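Local coordinates for putative polyphosphate kinase 2 family protein (Arthrobacter aurescens, PDB 3RHF) that probably acts as a polyphosphate kinase, transferring phosphate between polyphosphate and nucleotides, at residues A[13-18]-A[261-266]; A[68-73]-A[271-276]; A[97-102]-A[133-138]. All coordinates share one frame; numbering follows the deposited sequence.

Contact 1: A[13-18]-A[261-266]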
loop_
_atom_site.group_PDB
_atom_site.type_symbol
_atom_site.label_atom_id
_atom_site.label_comp_id
_atom_site.label_asym_id
_atom_site.label_seq_id
_atom_site.Cartn_x
_atom_site.Cartn_y
_atom_site.Cartn_z
ATOM N N ALA A 13 -17.663 4.433 22.608
ATOM C CA ALA A 13 -18.268 5.160 23.732
ATOM C C ALA A 13 -17.174 5.888 24.458
ATOM O O ALA A 13 -17.362 7.026 24.841
ATOM C CB ALA A 13 -19.001 4.249 24.704
ATOM N N LYS A 14 -16.040 5.244 24.680
ATOM C CA LYS A 14 -14.896 5.958 25.211
ATOM C C LYS A 14 -13.700 5.764 24.253
ATOM O O LYS A 14 -13.528 4.689 23.644
ATOM C CB LYS A 14 -14.591 5.552 26.686
ATOM N N SER A 15 -12.897 6.813 24.102
ATOM C CA SER A 15 -11.752 6.784 23.210
ATOM C C SER A 15 -10.689 5.764 23.635
ATOM O O SER A 15 -10.330 5.689 24.796
ATOM C CB SER A 15 -11.091 8.156 23.154
ATOM O OG SER A 15 -9.898 8.045 22.395
ATOM N N PRO A 16 -10.156 4.998 22.679
ATOM C CA PRO A 16 -9.064 4.110 22.996
ATOM C C PRO A 16 -7.774 4.820 23.411
ATOM O O PRO A 16 -6.912 4.197 23.987
ATOM C CB PRO A 16 -8.819 3.364 21.680
ATOM C CG PRO A 16 -9.880 3.682 20.825
ATOM C CD PRO A 16 -10.487 4.950 21.247
ATOM N N ALA A 17 -7.607 6.102 23.118
ATOM C CA ALA A 17 -6.427 6.807 23.622
ATOM C C ALA A 17 -6.483 6.801 25.155
ATOM O O ALA A 17 -5.486 7.040 25.825
ATOM C CB ALA A 17 -6.361 8.224 23.079
ATOM N N GLU A 18 -7.658 6.501 25.694
ATOM C CA GLU A 18 -7.933 6.629 27.116
ATOM C C GLU A 18 -7.955 5.271 27.759
ATOM O O GLU A 18 -7.180 5.026 28.655
ATOM C CB GLU A 18 -9.263 7.380 27.307
ATOM C CG GLU A 18 -9.940 7.350 28.693
ATOM C CD GLU A 18 -11.298 8.109 28.692
ATOM O OE1 GLU A 18 -11.308 9.274 28.213
ATOM O OE2 GLU A 18 -12.331 7.532 29.132
ATOM N N LEU A 261 -5.459 5.892 15.336
ATOM C CA LEU A 261 -5.005 6.666 14.192
ATOM C C LEU A 261 -5.817 7.896 13.934
ATOM O O LEU A 261 -5.257 8.959 13.770
ATOM C CB LEU A 261 -5.080 5.824 12.944
ATOM C CG LEU A 261 -3.801 5.388 12.296
ATOM C CD1 LEU A 261 -2.685 5.061 13.307
ATOM C CD2 LEU A 261 -4.126 4.175 11.456
ATOM N N LEU A 262 -7.139 7.742 13.865
ATOM C CA LEU A 262 -8.033 8.902 13.561
ATOM C C LEU A 262 -7.979 9.970 14.644
ATOM O O LEU A 262 -8.020 11.149 14.330
ATOM C CB LEU A 262 -9.506 8.490 13.342
ATOM C CG LEU A 262 -9.700 7.548 12.146
ATOM C CD1 LEU A 262 -10.970 6.672 12.308
ATOM C CD2 LEU A 262 -9.750 8.280 10.819
ATOM N N ASP A 263 -7.939 9.530 15.911
ATOM C CA ASP A 263 -7.923 10.440 17.041
ATOM C C ASP A 263 -6.562 11.178 17.092
ATOM O O ASP A 263 -6.526 12.347 17.393
ATOM C CB ASP A 263 -8.177 9.679 18.339
ATOM C CG ASP A 263 -9.647 9.127 18.477
ATOM O OD1 ASP A 263 -10.552 9.347 17.609
ATOM O OD2 ASP A 263 -9.899 8.468 19.529
ATOM N N ALA A 264 -5.463 10.485 16.784
ATOM C CA ALA A 264 -4.128 11.103 16.665
ATOM C C ALA A 264 -4.104 12.152 15.522
ATOM O O ALA A 264 -3.603 13.255 15.696
ATOM C CB ALA A 264 -3.062 10.043 16.434
ATOM N N LEU A 265 -4.674 11.795 14.381
ATOM C CA LEU A 265 -4.754 12.676 13.255
ATOM C C LEU A 265 -5.689 13.838 13.492
ATOM O O LEU A 265 -5.445 14.921 13.005
ATOM C CB LEU A 265 -5.236 11.914 12.050
ATOM C CG LEU A 265 -4.234 10.998 11.412
ATOM C CD1 LEU A 265 -4.810 10.014 10.502
ATOM C CD2 LEU A 265 -3.290 11.868 10.670
ATOM N N GLY A 266 -6.766 13.612 14.228
ATOM C CA GLY A 266 -7.739 14.670 14.574
ATOM C C GLY A 266 -7.156 15.674 15.555
ATOM O O GLY A 266 -7.600 16.811 15.639
#
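The loop that ends at Ser15, the N-cap of the short helix 16-19, runs past Asp263 in the last turns of helix 250-266. The segment 261-266 is regular helix, with Leu265 N and Gly266 N bonded back to Leu261 O and Leu262 O. The contact, through a single carboxylate, links the N-terminal loop and short helix to helix 250-266, which also packs on strand 75-82 through Leu261 and Leu265.

The hydroxyl of Ser15 does two jobs. It accepts the capping bond from Ala17 N, 3.1 Å from Ser15 OG. It also donates to Asp263 OD2, 2.9 Å from Ser15 OG, and meets that oxygen nearly end-on to its C-O bond. The Ser15 hydroxyl lies trans to its own backbone N (chi1 174°), where it can serve both partners. The other oxygen, Asp263 OD1, is held by Gln259 NE2, so both carboxylate oxygens have partners. Replacing Ser15 with an alanine would probably leave Ala17 N without its cap and Asp263 OD2 without this donor. Pro16 is buried and also packs on Gln259 and Leu260. Its ring crosses the Asp263 side chain at about a right angle, with Pro16 CD 4.0 Å from Asp263 OD2.

Contact 2: A[68-73]-A[271-276]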
loop_
_atom_site.group_PDB
_atom_site.type_symbol
_atom_site.label_atom_id
_atom_site.label_comp_id
_atom_site.label_asym_id
_atom_site.label_seq_id
_atom_site.Cartn_x
_atom_site.Cartn_y
_atom_site.Cartn_z
ATOM N N GLY A 68 1.545 18.623 4.132
ATOM C CA GLY A 68 2.971 18.396 3.967
ATOM C C GLY A 68 3.513 18.954 2.646
ATOM O O GLY A 68 4.578 19.532 2.617
ATOM N N LYS A 69 2.766 18.795 1.557
ATOM C CA LYS A 69 3.186 19.295 0.243
ATOM C C LYS A 69 3.278 20.822 0.286
ATOM O O LYS A 69 3.917 21.406 -0.534
ATOM C CB LYS A 69 2.256 18.787 -0.886
ATOM C CG LYS A 69 2.412 19.507 -2.273
ATOM C CD LYS A 69 1.817 18.763 -3.581
ATOM C CE LYS A 69 1.684 19.767 -4.825
ATOM N NZ LYS A 69 1.078 19.254 -6.159
ATOM N N PHE A 70 2.675 21.454 1.270
ATOM C CA PHE A 70 2.641 22.906 1.340
ATOM C C PHE A 70 3.488 23.414 2.488
ATOM O O PHE A 70 3.283 24.517 2.960
ATOM C CB PHE A 70 1.177 23.406 1.429
ATOM C CG PHE A 70 0.552 23.622 0.072
ATOM C CD1 PHE A 70 0.210 24.910 -0.367
ATOM C CD2 PHE A 70 0.360 22.552 -0.792
ATOM C CE1 PHE A 70 -0.300 25.126 -1.630
ATOM C CE2 PHE A 70 -0.137 22.771 -2.081
ATOM C CZ PHE A 70 -0.460 24.078 -2.494
ATOM N N GLY A 71 4.439 22.605 2.939
ATOM C CA GLY A 71 5.330 23.008 4.047
ATOM C C GLY A 71 4.987 22.685 5.497
ATOM O O GLY A 71 5.743 23.021 6.398
ATOM N N ASN A 72 3.873 22.021 5.759
ATOM C CA ASN A 72 3.594 21.578 7.133
ATOM C C ASN A 72 4.572 20.492 7.556
ATOM O O ASN A 72 4.833 19.571 6.799
ATOM C CB ASN A 72 2.159 21.062 7.265
ATOM C CG ASN A 72 1.663 21.125 8.687
ATOM O OD1 ASN A 72 2.349 20.693 9.599
ATOM N ND2 ASN A 72 0.494 21.704 8.891
ATOM N N PRO A 73 5.132 20.597 8.759
ATOM C CA PRO A 73 6.061 19.529 9.096
ATOM C C PRO A 73 5.434 18.296 9.739
ATOM O O PRO A 73 6.148 17.320 9.996
ATOM C CB PRO A 73 7.024 20.204 10.091
ATOM C CG PRO A 73 6.256 21.288 10.711
ATOM C CD PRO A 73 5.223 21.727 9.714
ATOM N N ASP A 271 -6.333 20.838 7.941
ATOM C CA ASP A 271 -7.318 21.243 6.985
ATOM C C ASP A 271 -6.632 21.342 5.654
ATOM O O ASP A 271 -5.425 21.343 5.573
ATOM C CB ASP A 271 -7.960 22.609 7.314
ATOM C CG ASP A 271 -9.418 22.743 6.719
ATOM O OD1 ASP A 271 -9.884 21.840 5.950
ATOM O OD2 ASP A 271 -10.095 23.755 7.013
ATOM N N TRP A 272 -7.432 21.458 4.624
ATOM C CA TRP A 272 -6.952 21.591 3.280
ATOM C C TRP A 272 -6.246 22.904 3.096
ATOM O O TRP A 272 -6.738 23.946 3.532
ATOM C CB TRP A 272 -8.129 21.560 2.304
ATOM C CG TRP A 272 -8.956 20.326 2.424
ATOM C CD1 TRP A 272 -10.223 20.241 2.883
ATOM C CD2 TRP A 272 -8.562 19.001 2.062
ATOM N NE1 TRP A 272 -10.652 18.946 2.820
ATOM C CE2 TRP A 272 -9.653 18.169 2.306
ATOM C CE3 TRP A 272 -7.399 18.453 1.529
ATOM C CZ2 TRP A 272 -9.617 16.814 2.067
ATOM C CZ3 TRP A 272 -7.353 17.103 1.300
ATOM C CH2 TRP A 272 -8.453 16.295 1.571
ATOM N N PRO A 273 -5.110 22.866 2.407
ATOM C CA PRO A 273 -4.399 24.108 2.065
ATOM C C PRO A 273 -5.174 25.020 1.124
ATOM O O PRO A 273 -5.854 24.546 0.209
ATOM C CB PRO A 273 -3.111 23.623 1.380
ATOM C CG PRO A 273 -2.999 22.195 1.749
ATOM C CD PRO A 273 -4.395 21.675 1.954
ATOM N N LYS A 274 -5.088 26.308 1.395
ATOM C CA LYS A 274 -5.531 27.356 0.470
ATOM C C LYS A 274 -4.689 27.329 -0.803
ATOM O O LYS A 274 -3.543 26.974 -0.783
ATOM C CB LYS A 274 -5.364 28.762 1.116
ATOM C CG LYS A 274 -6.087 29.036 2.465
ATOM C CD LYS A 274 -7.535 28.454 2.514
ATOM C CE LYS A 274 -8.451 29.283 3.465
ATOM N NZ LYS A 274 -9.686 28.514 3.868
ATOM N N ALA A 275 -5.266 27.749 -1.906
ATOM C CA ALA A 275 -4.539 27.894 -3.162
ATOM C C ALA A 275 -3.381 28.851 -2.972
ATOM O O ALA A 275 -3.535 29.877 -2.370
ATOM C CB ALA A 275 -5.472 28.403 -4.214
ATOM N N ASP A 276 -2.205 28.498 -3.469
ATOM C CA ASP A 276 -1.068 29.439 -3.609
ATOM C C ASP A 276 -1.089 30.192 -4.939
ATOM O O ASP A 276 -0.040 30.501 -5.476
ATOM C CB ASP A 276 0.262 28.690 -3.511
ATOM C CG ASP A 276 0.367 27.488 -4.529
ATOM O OD1 ASP A 276 -0.663 26.747 -4.768
ATOM O OD2 ASP A 276 1.495 27.264 -5.061
#
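A Schellman motif ends helix 43-69, and Phe70, just before its C-prime glycine, reaches from this turn to Pro273 and Asp276 in the loop between helices 250-266 and 279-287. Gly71 has positive phi (92°), and a side chain there would run into the preceding carbonyl oxygen. The motif is closed by Gly71 N to Gly68 O, 3.1 Å, and by Asn72 N to Glu67 O.

The Phe70 ring carries the contact. Pro273 CB lies over one face, 4.1 Å from the ring centroid, in a CH-pi contact shifted toward the CG and CD1 side. Its closest approach is Pro273 CB to Phe70 CG, 3.9 Å. With CG between the backbone N and the carbonyl carbon (chi1 54°), the Asp276 carboxylate is turned to the CE1-CZ edge of the ring. Asp276 OD1 lies near the ring plane, 3.5 Å from Phe70 CZ, and the ring and carboxylate planes are 84° apart. A carboxylate charge here would probably suit the slightly positive ring hydrogens of that edge. The backbone oxygen of Lys274 also approaches, with Lys274 O 3.8 Å from Phe70 CE1. No hydrogen bond joins the segments.

This surface contact also borders the other chain of the dimer: Trp208 of the second subunit packs on Phe70 and Pro273, and its ring meets Trp272. Within the chain, Pro273 and Trp272 lie along helix 43-69, on Ala66 and on Glu62 and Lys63, while the chain runs on from Pro73 through Lys74 into strand 75-82.

Contact 3: A[97-102]-A[133-138]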
loop_
_atom_site.group_PDB
_atom_site.type_symbol
_atom_site.label_atom_id
_atom_site.label_comp_id
_atom_site.label_asym_id
_atom_site.label_seq_id
_atom_site.Cartn_x
_atom_site.Cartn_y
_atom_site.Cartn_z
ATOM N N GLY A 97 -4.344 0.071 3.299
ATOM C CA GLY A 97 -5.296 0.037 2.212
ATOM C C GLY A 97 -6.406 1.031 2.289
ATOM O O GLY A 97 -7.117 1.233 1.331
ATOM N N ALA A 98 -6.624 1.626 3.439
ATOM C CA ALA A 98 -7.634 2.682 3.548
ATOM C C ALA A 98 -7.001 3.964 3.074
ATOM O O ALA A 98 -7.718 4.922 2.833
ATOM C CB ALA A 98 -8.121 2.852 4.972
HETATM N N MSE A 99 -5.667 3.999 2.961
HETATM C CA MSE A 99 -4.934 5.235 2.636
HETATM C C MSE A 99 -4.469 5.278 1.178
HETATM O O MSE A 99 -4.544 4.283 0.467
HETATM C CB MSE A 99 -3.756 5.378 3.579
HETATM C CG MSE A 99 -4.204 5.622 4.975
HETATM SE SE MSE A 99 -2.752 5.888 6.233
HETATM C CE MSE A 99 -3.876 6.604 7.627
ATOM N N ASP A 100 -4.036 6.446 0.712
ATOM C CA ASP A 100 -3.341 6.505 -0.568
ATOM C C ASP A 100 -1.897 6.097 -0.328
ATOM O O ASP A 100 -1.238 6.731 0.450
ATOM C CB ASP A 100 -3.425 7.883 -1.225
ATOM C CG ASP A 100 -2.953 7.865 -2.719
ATOM O OD1 ASP A 100 -3.737 8.349 -3.595
ATOM O OD2 ASP A 100 -1.824 7.366 -3.003
ATOM N N PRO A 101 -1.419 5.038 -1.015
ATOM C CA PRO A 101 -0.069 4.492 -0.816
ATOM C C PRO A 101 1.051 5.474 -1.080
ATOM O O PRO A 101 2.118 5.338 -0.514
ATOM C CB PRO A 101 0.014 3.329 -1.818
ATOM C CG PRO A 101 -1.055 3.588 -2.833
ATOM C CD PRO A 101 -2.126 4.355 -2.121
ATOM N N GLN A 102 0.819 6.482 -1.901
ATOM C CA GLN A 102 1.830 7.488 -2.116
ATOM C C GLN A 102 1.965 8.393 -0.917
ATOM O O GLN A 102 2.907 9.168 -0.844
ATOM C CB GLN A 102 1.555 8.223 -3.419
ATOM C CG GLN A 102 1.709 7.206 -4.630
ATOM C CD GLN A 102 1.390 7.761 -6.045
ATOM O OE1 GLN A 102 1.795 8.875 -6.407
ATOM N NE2 GLN A 102 0.723 6.929 -6.875
ATOM N N GLY A 133 4.392 15.118 6.138
ATOM C CA GLY A 133 3.189 14.796 5.424
ATOM C C GLY A 133 2.932 13.319 5.218
ATOM O O GLY A 133 1.945 12.963 4.563
HETATM N N MSE A 134 3.787 12.453 5.753
HETATM C CA MSE A 134 3.619 11.040 5.514
HETATM C C MSE A 134 3.065 10.321 6.732
HETATM O O MSE A 134 3.205 10.805 7.865
HETATM C CB MSE A 134 4.922 10.407 5.106
HETATM C CG MSE A 134 5.614 11.034 3.878
HETATM SE SE MSE A 134 4.667 10.659 2.207
HETATM C CE MSE A 134 5.049 8.762 1.937
ATOM N N VAL A 135 2.376 9.193 6.482
ATOM C CA VAL A 135 2.017 8.249 7.548
ATOM C C VAL A 135 2.967 7.108 7.455
ATOM O O VAL A 135 3.023 6.403 6.463
ATOM C CB VAL A 135 0.582 7.699 7.411
ATOM C CG1 VAL A 135 0.353 6.593 8.429
ATOM C CG2 VAL A 135 -0.472 8.865 7.583
ATOM N N GLY A 136 3.753 6.932 8.471
ATOM C CA GLY A 136 4.692 5.809 8.487
ATOM C C GLY A 136 4.107 4.657 9.267
ATOM O O GLY A 136 3.482 4.865 10.346
ATOM N N VAL A 137 4.275 3.444 8.739
ATOM C CA VAL A 137 3.857 2.257 9.481
ATOM C C VAL A 137 5.023 1.321 9.663
ATOM O O VAL A 137 5.643 0.878 8.686
ATOM C CB VAL A 137 2.663 1.546 8.826
ATOM C CG1 VAL A 137 2.402 0.205 9.547
ATOM C CG2 VAL A 137 1.418 2.460 8.820
ATOM N N PHE A 138 5.306 1.037 10.939
ATOM C CA PHE A 138 6.307 0.047 11.364
ATOM C C PHE A 138 5.623 -1.262 11.841
ATOM O O PHE A 138 5.058 -1.332 12.955
ATOM C CB PHE A 138 7.172 0.584 12.520
ATOM C CG PHE A 138 8.243 1.610 12.134
ATOM C CD1 PHE A 138 8.457 2.024 10.823
ATOM C CD2 PHE A 138 9.052 2.144 13.132
ATOM C CE1 PHE A 138 9.476 2.984 10.508
ATOM C CE2 PHE A 138 10.030 3.106 12.844
ATOM C CZ PHE A 138 10.243 3.526 11.528
#
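Met99 and Val135 cross at about a right angle, with the selenium of Met99, a selenomethionine, set against the branched end of the valine. Met99 SE sits against CB and both methyls of Val135, closest to Val135 CG1 at 3.9 Å. Met99 CE adds a looser contact to Val135 CG2 at 4.1 Å. Beyond CG the Met99 chain is extended (chi2 -178°), which carries the selenium across to the strand. Both side chains are buried. Helix 43-69 closes over them, with Gln61 touching both, Leu57 touching Met99 and Leu64 touching Val135.

The setting is the parallel sheet of the P-loop kinase fold. Segment 97-102 joins helix 88-98 to strand 104-108, the outermost within this chain on that side, and Val135 begins the next strand, 135-139. Val135 pairs with Gly103 and Gln105 through backbone bonds.

Met134, also a selenomethionine, makes the second contact differently. Its chain is bent at chi2 and chi3 (-71° and -72°), and this folds the methyl toward a backbone oxygen. Met134 CE is 3.5 Å from Gln102 O. Gln102 itself is placed by an Asx turn, in which Gln102 N donates to Asp100 OD2 at 3.0 Å, through the lone pair anti to the other oxygen. The amide of Gln102 points to the second subunit, where Gln102 NE2 makes a hydrogen bond to Asp139 OD2 of that chain.

In the fold
From the N terminus, residues 13-18 open contact 1, which closes only at 261-266, on the last long helix of the sandwich. Residues 68-73, at the end of helix 43-69, open contact 2, which closes later still, at 271-276. Contacts 1 and 2 therefore cross along the chain. Contact 3, 97-102 with 133-138, is the short one and lies within both spans. It ties the connection after helix 88-98 to the start of strand 135-139. Contact 1 joins the N-terminal segment to helix 250-266, and contact 2 sets the loop 271-276 against the turn that ends helix 43-69. The centres of contacts 2 and 3 are about 17 Å apart, and both reach the second subunit.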